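Local coordinates for putative capsular polysaccharide biosynthesis protein (Streptococcus pneumoniae serotype 4, PDB 6EWJ), which probably acts as a pyridoxal 5'-phosphate-dependent sugar aminotransferase, a dimeric enzyme of teichoic acid biosynthesis in the pneumococcus, at residues A328-R333 and F377-I381. Sequence-based numbering, arbitrary orientation.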
loop_
_atom_site.group_PDB
_atom_site.type_symbol
_atom_site.label_atom_id
_atom_site.label_comp_id
_atom_site.label_asym_id
_atom_site.label_seq_id
_atom_site.Cartn_x
_atom_site.Cartn_y
_atom_site.Cartn_z
ATOM N N ALA A 328 -29.187 -28.960 -1.260
ATOM C CA ALA A 328 -28.325 -28.938 -2.445
ATOM C C ALA A 328 -26.910 -29.428 -2.109
ATOM O O ALA A 328 -26.291 -28.965 -1.155
ATOM C CB ALA A 328 -28.264 -27.518 -3.051
ATOM N N SER A 329 -26.403 -30.337 -2.926
ATOM C CA SER A 329 -24.996 -30.746 -2.840
ATOM C C SER A 329 -24.079 -29.692 -3.447
ATOM O O SER A 329 -24.515 -28.792 -4.147
ATOM C CB SER A 329 -24.769 -32.074 -3.573
ATOM O OG SER A 329 -24.860 -31.911 -4.987
ATOM N N LEU A 330 -22.786 -29.867 -3.200
ATOM C CA LEU A 330 -21.740 -29.104 -3.874
ATOM C C LEU A 330 -21.949 -28.998 -5.380
ATOM O O LEU A 330 -21.943 -27.897 -5.940
ATOM C CB LEU A 330 -20.356 -29.727 -3.617
ATOM C CG LEU A 330 -19.165 -28.928 -4.181
ATOM C CD1 LEU A 330 -19.133 -27.528 -3.587
ATOM C CD2 LEU A 330 -17.869 -29.646 -3.887
ATOM N N GLU A 331 -22.161 -30.141 -6.020
ATOM C CA GLU A 331 -22.274 -30.210 -7.456
ATOM C C GLU A 331 -23.525 -29.506 -7.945
ATOM O O GLU A 331 -23.531 -28.803 -8.975
ATOM C CB GLU A 331 -22.191 -31.678 -7.890
ATOM C CG GLU A 331 -22.431 -31.858 -9.380
ATOM C CD GLU A 331 -22.068 -33.238 -9.884
ATOM O OE1 GLU A 331 -21.914 -34.175 -9.042
ATOM O OE2 GLU A 331 -21.987 -33.370 -11.129
ATOM N N GLU A 332 -24.585 -29.642 -7.171
ATOM C CA GLU A 332 -25.871 -29.030 -7.518
ATOM C C GLU A 332 -25.800 -27.524 -7.338
ATOM O O GLU A 332 -26.314 -26.777 -8.169
ATOM C CB GLU A 332 -27.006 -29.648 -6.695
ATOM C CG GLU A 332 -27.308 -31.090 -7.070
ATOM C CD GLU A 332 -28.217 -31.790 -6.064
ATOM O OE1 GLU A 332 -28.227 -31.392 -4.877
ATOM O OE2 GLU A 332 -28.923 -32.720 -6.457
ATOM N N ARG A 333 -25.142 -27.072 -6.274
ATOM C CA ARG A 333 -24.900 -25.618 -6.082
ATOM C C ARG A 333 -24.174 -25.047 -7.274
ATOM O O ARG A 333 -24.528 -23.965 -7.786
ATOM C CB ARG A 333 -24.097 -25.316 -4.807
ATOM C CG ARG A 333 -24.055 -23.802 -4.422
ATOM C CD ARG A 333 -22.986 -22.971 -5.128
ATOM N NE ARG A 333 -21.692 -23.627 -5.015
ATOM C CZ ARG A 333 -20.928 -23.606 -3.938
ATOM N NH1 ARG A 333 -21.256 -22.919 -2.859
ATOM N NH2 ARG A 333 -19.781 -24.268 -3.973
ATOM N N PHE A 377 -20.530 -23.427 3.241
ATOM C CA PHE A 377 -20.003 -23.207 1.884
ATOM C C PHE A 377 -20.683 -24.027 0.822
ATOM O O PHE A 377 -21.044 -23.522 -0.241
ATOM C CB PHE A 377 -18.508 -23.508 1.857
ATOM C CG PHE A 377 -17.973 -23.877 0.496
ATOM C CD1 PHE A 377 -17.841 -22.905 -0.518
ATOM C CD2 PHE A 377 -17.566 -25.191 0.218
ATOM C CE1 PHE A 377 -17.390 -23.250 -1.788
ATOM C CE2 PHE A 377 -17.116 -25.518 -1.045
ATOM C CZ PHE A 377 -17.005 -24.538 -2.043
ATOM N N GLU A 378 -20.859 -25.300 1.104
ATOM C CA GLU A 378 -21.398 -26.239 0.145
ATOM C C GLU A 378 -22.675 -25.823 -0.634
ATOM O O GLU A 378 -22.779 -26.095 -1.840
ATOM C CB GLU A 378 -21.666 -27.588 0.853
ATOM C CG GLU A 378 -21.812 -28.754 -0.099
ATOM C CD GLU A 378 -22.251 -30.051 0.571
ATOM O OE1 GLU A 378 -22.378 -30.124 1.809
ATOM O OE2 GLU A 378 -22.429 -31.021 -0.172
ATOM N N ASN A 379 -23.643 -25.220 0.055
ATOM C CA ASN A 379 -24.932 -24.855 -0.554
ATOM C C ASN A 379 -25.158 -23.325 -0.606
ATOM O O ASN A 379 -26.272 -22.871 -0.795
ATOM C CB ASN A 379 -26.086 -25.558 0.152
ATOM C CG ASN A 379 -26.218 -25.189 1.614
ATOM O OD1 ASN A 379 -25.245 -24.791 2.272
ATOM N ND2 ASN A 379 -27.401 -25.356 2.147
ATOM N N GLU A 380 -24.080 -22.568 -0.483
ATOM C CA GLU A 380 -24.144 -21.140 -0.377
ATOM C C GLU A 380 -24.084 -20.512 -1.755
ATOM O O GLU A 380 -23.223 -20.891 -2.584
ATOM C CB GLU A 380 -23.024 -20.613 0.513
ATOM C CG GLU A 380 -23.184 -19.158 0.939
ATOM C CD GLU A 380 -22.811 -18.138 -0.132
ATOM O OE1 GLU A 380 -21.884 -18.382 -0.940
ATOM O OE2 GLU A 380 -23.420 -17.037 -0.172
ATOM N N ILE A 381 -24.993 -19.567 -1.997
ATOM C CA ILE A 381 -24.962 -18.705 -3.163
ATOM C C ILE A 381 -25.233 -17.264 -2.768
ATOM O O ILE A 381 -26.226 -16.948 -2.089
ATOM C CB ILE A 381 -25.965 -19.166 -4.238
ATOM C CG1 ILE A 381 -25.550 -20.560 -4.797
ATOM C CG2 ILE A 381 -26.008 -18.206 -5.408
ATOM C CD1 ILE A 381 -26.615 -21.237 -5.637
#
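One guanidinium nitrogen, NH1 of Arg333, serves two backbone carbonyls flanking the turn between helix 371-378 and strand 380-383: it donates to Glu380 O at 2.8 Å and, in a weak bond of poor angle, to Phe377 O at 2.7 Å. Arginine suits this buried place because its long arm carries a charged group that meets both carbonyls near its plane; Glu378 O lies over one face. Along the arm, Arg333 CD is 3.5 Å from Ile381 CG1. Trp253 of the second subunit makes a cation-pi contact with Arg333 and packs on Phe377, whose side chain is about 6 Å from that of Tyr351, a pyridoxal 5'-phosphate-binding residue, though no cofactor is bound here. In the small antiparallel sheet of this PLP-dependent aminotransferase fold, strand 380-383 is an edge strand beside 321-325, which leads into helix 330-342. That helix opens with a capping box: serine's short hydroxyl folds back so that Ser329 OG accepts from Glu332 N (3.2 Å), while Ser329 N donates to Glu332 OE1 (2.9 Å). Glu378 OE2 accepts from Leu330 N at 3.3 Å; a carboxylate suits first-turn amides, which lack a preceding helical turn's carbonyls. Leu330 CD1 meets Phe377 CE2 at 3.8 Å, an apolar touch, and small Ala328 brings its CB 4.3 Å from Asn379 CB. Asn379 OD1 accepts from Arg324 NE and ND2 donates to Val325 O, tying the turn to strand 321-325.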